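PDB 5IG1: CAMK/CAMK2 protein kinase from Salpingoeca rosetta, which probably transfers phosphate from ATP to serine and threonine residues of proteins as a calmodulin-regulated kinase, of which this chain holds the kinase domain. Local coordinates for residues I60-C70 / A84-F95. Numbering follows the deposited sequence.
Sequences INKIKREIGIC and AFRDESHFYLVF. With PO4 (phosphate ion), chain D.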
loop_
_atom_site.group_PDB
_atom_site.type_symbol
_atom_site.label_atom_id
_atom_site.label_comp_id
_atom_site.label_asym_id
_atom_site.label_seq_id
_atom_site.Cartn_x
_atom_site.Cartn_y
_atom_site.Cartn_z
ATOM N N ILE A 60 0.507 -6.688 20.259
ATOM C CA ILE A 60 1.302 -7.890 20.029
ATOM C C ILE A 60 0.552 -8.869 19.136
ATOM O O ILE A 60 1.125 -9.454 18.208
ATOM C CB ILE A 60 1.690 -8.531 21.372
ATOM C CG1 ILE A 60 2.487 -7.536 22.218
ATOM C CG2 ILE A 60 2.491 -9.802 21.146
ATOM C CD1 ILE A 60 2.999 -8.117 23.519
ATOM N N ASN A 61 -0.742 -9.060 19.391
ATOM C CA ASN A 61 -1.509 -9.963 18.540
ATOM C C ASN A 61 -1.739 -9.371 17.162
ATOM O O ASN A 61 -1.886 -10.116 16.188
ATOM C CB ASN A 61 -2.837 -10.314 19.197
ATOM C CG ASN A 61 -2.651 -11.130 20.437
ATOM O OD1 ASN A 61 -2.264 -12.294 20.364
ATOM N ND2 ASN A 61 -2.897 -10.524 21.592
ATOM N N LYS A 62 -1.794 -8.046 17.059
ATOM C CA LYS A 62 -1.799 -7.429 15.740
ATOM C C LYS A 62 -0.531 -7.796 14.984
ATOM O O LYS A 62 -0.577 -8.121 13.792
ATOM C CB LYS A 62 -1.946 -5.911 15.871
ATOM C CG LYS A 62 -2.354 -5.213 14.591
ATOM C CD LYS A 62 -2.409 -3.708 14.790
ATOM C CE LYS A 62 -3.439 -3.350 15.857
ATOM N NZ LYS A 62 -3.334 -1.926 16.303
ATOM N N ILE A 63 0.609 -7.786 15.678
ATOM C CA ILE A 63 1.870 -8.149 15.040
ATOM C C ILE A 63 1.848 -9.608 14.606
ATOM O O ILE A 63 2.206 -9.933 13.468
ATOM C CB ILE A 63 3.053 -7.856 15.980
ATOM C CG1 ILE A 63 3.261 -6.347 16.111
ATOM C CG2 ILE A 63 4.310 -8.537 15.476
ATOM C CD1 ILE A 63 4.143 -5.958 17.253
ATOM N N LYS A 64 1.428 -10.509 15.502
ATOM C CA LYS A 64 1.371 -11.927 15.151
ATOM C C LYS A 64 0.437 -12.162 13.970
ATOM O O LYS A 64 0.710 -13.010 13.109
ATOM C CB LYS A 64 0.932 -12.754 16.359
ATOM C CG LYS A 64 1.838 -12.597 17.577
ATOM C CD LYS A 64 1.907 -13.875 18.398
ATOM C CE LYS A 64 0.550 -14.257 18.959
ATOM N NZ LYS A 64 0.082 -13.262 19.958
ATOM N N ARG A 65 -0.668 -11.417 13.913
ATOM C CA ARG A 65 -1.538 -11.460 12.743
ATOM C C ARG A 65 -0.769 -11.056 11.493
ATOM O O ARG A 65 -0.833 -11.731 10.456
ATOM C CB ARG A 65 -2.740 -10.539 12.957
ATOM C CG ARG A 65 -4.033 -11.051 12.375
ATOM C CD ARG A 65 -5.080 -9.956 12.225
ATOM N NE ARG A 65 -4.960 -8.903 13.227
ATOM C CZ ARG A 65 -5.400 -8.998 14.476
ATOM N NH1 ARG A 65 -5.981 -10.110 14.890
ATOM N NH2 ARG A 65 -5.250 -7.983 15.318
ATOM N N GLU A 66 -0.024 -9.950 11.578
ATOM C CA GLU A 66 0.779 -9.517 10.442
ATOM C C GLU A 66 1.754 -10.602 10.013
ATOM O O GLU A 66 2.013 -10.768 8.818
ATOM C CB GLU A 66 1.523 -8.234 10.791
ATOM C CG GLU A 66 2.354 -7.665 9.665
ATOM C CD GLU A 66 3.170 -6.473 10.113
ATOM O OE1 GLU A 66 2.884 -5.942 11.212
ATOM O OE2 GLU A 66 4.096 -6.072 9.376
ATOM N N ILE A 67 2.285 -11.364 10.967
ATOM C CA ILE A 67 3.260 -12.399 10.642
ATOM C C ILE A 67 2.587 -13.557 9.920
ATOM O O ILE A 67 3.106 -14.073 8.922
ATOM C CB ILE A 67 3.976 -12.872 11.917
ATOM C CG1 ILE A 67 4.795 -11.728 12.513
ATOM C CG2 ILE A 67 4.832 -14.087 11.623
ATOM C CD1 ILE A 67 5.331 -12.021 13.888
ATOM N N GLY A 68 1.426 -13.991 10.417
ATOM C CA GLY A 68 0.708 -15.055 9.734
ATOM C C GLY A 68 0.332 -14.674 8.317
ATOM O O GLY A 68 0.581 -15.423 7.365
ATOM N N ILE A 69 -0.248 -13.483 8.154
ATOM C CA ILE A 69 -0.661 -13.034 6.827
ATOM C C ILE A 69 0.550 -12.897 5.912
ATOM O O ILE A 69 0.564 -13.411 4.788
ATOM C CB ILE A 69 -1.455 -11.720 6.941
ATOM C CG1 ILE A 69 -2.796 -12.004 7.628
ATOM C CG2 ILE A 69 -1.630 -11.061 5.572
ATOM C CD1 ILE A 69 -3.608 -10.778 7.978
ATOM N N CYS A 70 1.603 -12.233 6.399
ATOM C CA CYS A 70 2.790 -12.017 5.579
ATOM C C CYS A 70 3.464 -13.327 5.198
ATOM O O CYS A 70 4.096 -13.410 4.140
ATOM C CB CYS A 70 3.776 -11.106 6.304
ATOM S SG CYS A 70 3.562 -9.379 5.895
ATOM N N ALA A 84 10.296 -14.600 10.467
ATOM C CA ALA A 84 9.893 -13.771 11.594
ATOM C C ALA A 84 10.401 -14.386 12.887
ATOM O O ALA A 84 10.339 -15.605 13.073
ATOM C CB ALA A 84 8.373 -13.606 11.658
ATOM N N PHE A 85 10.901 -13.534 13.778
ATOM C CA PHE A 85 11.472 -13.962 15.044
ATOM C C PHE A 85 10.789 -13.238 16.191
ATOM O O PHE A 85 10.305 -12.113 16.041
ATOM C CB PHE A 85 12.978 -13.678 15.133
ATOM C CG PHE A 85 13.781 -14.253 14.013
ATOM C CD1 PHE A 85 13.862 -13.600 12.797
ATOM C CD2 PHE A 85 14.483 -15.429 14.186
ATOM C CE1 PHE A 85 14.614 -14.125 11.763
ATOM C CE2 PHE A 85 15.241 -15.954 13.165
ATOM C CZ PHE A 85 15.305 -15.301 11.947
ATOM N N ARG A 86 10.778 -13.890 17.350
ATOM C CA ARG A 86 10.337 -13.274 18.593
ATOM C C ARG A 86 11.211 -13.794 19.718
ATOM O O ARG A 86 11.279 -15.007 19.937
ATOM C CB ARG A 86 8.868 -13.581 18.886
ATOM C CG ARG A 86 8.392 -13.013 20.209
ATOM C CD ARG A 86 6.960 -13.430 20.506
ATOM N NE ARG A 86 6.415 -12.692 21.641
ATOM C CZ ARG A 86 5.170 -12.821 22.081
ATOM N NH1 ARG A 86 4.344 -13.668 21.482
ATOM N NH2 ARG A 86 4.755 -12.108 23.117
ATOM N N ASP A 87 11.890 -12.890 20.417
ATOM C CA ASP A 87 12.614 -13.252 21.615
ATOM C C ASP A 87 11.884 -12.660 22.823
ATOM O O ASP A 87 10.659 -12.439 22.761
ATOM C CB ASP A 87 14.072 -12.817 21.480
ATOM C CG ASP A 87 14.224 -11.354 21.130
ATOM O OD1 ASP A 87 13.292 -10.572 21.401
ATOM O OD2 ASP A 87 15.286 -10.982 20.588
ATOM N N GLU A 88 12.618 -12.392 23.898
ATOM C CA GLU A 88 12.019 -11.938 25.143
ATOM C C GLU A 88 11.820 -10.429 25.192
ATOM O O GLU A 88 11.390 -9.911 26.226
ATOM C CB GLU A 88 12.882 -12.387 26.327
ATOM C CG GLU A 88 13.215 -13.867 26.308
ATOM C CD GLU A 88 14.183 -14.265 27.407
ATOM O OE1 GLU A 88 14.377 -15.481 27.621
ATOM O OE2 GLU A 88 14.751 -13.362 28.056
ATOM N N SER A 89 12.114 -9.714 24.107
ATOM C CA SER A 89 12.075 -8.258 24.153
ATOM C C SER A 89 11.715 -7.642 22.808
ATOM O O SER A 89 11.263 -6.493 22.749
ATOM C CB SER A 89 13.425 -7.709 24.624
ATOM O OG SER A 89 14.448 -8.047 23.705
ATOM N N HIS A 90 11.910 -8.386 21.722
ATOM C CA HIS A 90 11.715 -7.830 20.394
ATOM C C HIS A 90 11.046 -8.834 19.468
ATOM O O HIS A 90 11.158 -10.051 19.640
ATOM C CB HIS A 90 13.038 -7.388 19.756
ATOM C CG HIS A 90 13.634 -6.163 20.372
ATOM N ND1 HIS A 90 14.455 -6.210 21.477
ATOM C CD2 HIS A 90 13.539 -4.855 20.028
ATOM C CE1 HIS A 90 14.836 -4.984 21.792
ATOM N NE2 HIS A 90 14.295 -4.144 20.928
ATOM N N PHE A 91 10.322 -8.284 18.499
ATOM C CA PHE A 91 9.961 -8.946 17.259
ATOM C C PHE A 91 10.965 -8.536 16.193
ATOM O O PHE A 91 11.362 -7.367 16.123
ATOM C CB PHE A 91 8.561 -8.544 16.797
ATOM C CG PHE A 91 7.459 -9.382 17.360
ATOM C CD1 PHE A 91 7.337 -10.713 17.009
ATOM C CD2 PHE A 91 6.517 -8.823 18.210
ATOM C CE1 PHE A 91 6.312 -11.481 17.516
ATOM C CE2 PHE A 91 5.486 -9.588 18.718
ATOM C CZ PHE A 91 5.385 -10.917 18.371
ATOM N N TYR A 92 11.370 -9.494 15.363
ATOM C CA TYR A 92 12.191 -9.214 14.189
ATOM C C TYR A 92 11.487 -9.806 12.981
ATOM O O TYR A 92 11.383 -11.031 12.859
ATOM C CB TYR A 92 13.596 -9.785 14.337
ATOM C CG TYR A 92 14.327 -9.270 15.548
ATOM C CD1 TYR A 92 15.040 -8.074 15.500
ATOM C CD2 TYR A 92 14.298 -9.976 16.744
ATOM C CE1 TYR A 92 15.710 -7.601 16.617
ATOM C CE2 TYR A 92 14.970 -9.517 17.858
ATOM C CZ TYR A 92 15.672 -8.331 17.792
ATOM O OH TYR A 92 16.327 -7.879 18.911
ATOM N N LEU A 93 10.994 -8.944 12.100
ATOM C CA LEU A 93 10.294 -9.374 10.894
ATOM C C LEU A 93 11.229 -9.138 9.711
ATOM O O LEU A 93 11.317 -8.026 9.189
ATOM C CB LEU A 93 8.972 -8.628 10.733
ATOM C CG LEU A 93 8.008 -8.631 11.923
ATOM C CD1 LEU A 93 6.613 -8.241 11.476
ATOM C CD2 LEU A 93 7.980 -9.975 12.603
ATOM N N VAL A 94 11.925 -10.188 9.291
ATOM C CA VAL A 94 12.863 -10.079 8.181
ATOM C C VAL A 94 12.082 -10.074 6.874
ATOM O O VAL A 94 11.249 -10.954 6.637
ATOM C CB VAL A 94 13.884 -11.226 8.220
ATOM C CG1 VAL A 94 14.811 -11.149 7.022
ATOM C CG2 VAL A 94 14.682 -11.176 9.519
ATOM N N PHE A 95 12.340 -9.077 6.031
ATOM C CA PHE A 95 11.692 -8.923 4.738
ATOM C C PHE A 95 12.742 -8.856 3.638
ATOM O O PHE A 95 13.912 -8.536 3.883
ATOM C CB PHE A 95 10.839 -7.648 4.668
ATOM C CG PHE A 95 9.635 -7.657 5.561
ATOM C CD1 PHE A 95 8.477 -8.308 5.178
ATOM C CD2 PHE A 95 9.650 -6.988 6.772
ATOM C CE1 PHE A 95 7.361 -8.308 5.996
ATOM C CE2 PHE A 95 8.538 -6.976 7.589
ATOM C CZ PHE A 95 7.392 -7.637 7.201
HETATM P P PO4 D . 1.249 -14.403 23.773
HETATM O O1 PO4 D . 2.207 -13.276 24.089
HETATM O O2 PO4 D . 1.232 -15.398 24.914
HETATM O O3 PO4 D . -0.140 -13.829 23.578
HETATM O O4 PO4 D . 1.693 -15.110 22.510
#
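The ring of Phe91 is the bump that fills the hollow formed by Ile60, Ile63, Lys64 and Ile67 on helix 60-70. Ile63 CG2 sits over one face of it as a CH-pi contact, 3.6 Å from the centroid; CG1 takes the place beside the backbone N (chi1 -71°), which leaves CG2 anti to that N and over the ring. Ile60 CG2 meets the same ring at its edge, while Ile67 CD1 and Lys64 CG approach it obliquely. An alanine at Phe91 is likely to leave these four side chains facing a gap between helix and sheet. One turn on, the fit reverses: the Ile67 side chain is the knob, with CD1 3.6 Å from Leu93 CD2 and CG2 3.6 Å from Ala84 CB. Beyond it, Cys70 SG lies at the edge of the Phe95 ring, 3.9 Å from CE1. This is how the helix of a protein kinase N-lobe, its αC, packs on the hairpin of strands 81-86 and 90-96, running 23° from strand 90-95. Glu66 passes Leu93 and Phe95 to form the lysine–glutamate salt bridge of the fold with Lys48. At the N-terminal end of the helix segment, the extended Arg86 lays its guanidinium face on Ile60 CG2 and reaches a phosphate ion, NH2 bonding O1 at 3.0 Å. No hydrogen bond joins helix to hairpin, so apolar shape carries the interface, and the phosphate, probably from the crystallisation liquor, would help offset the nearby charges of Arg86 and Lys64.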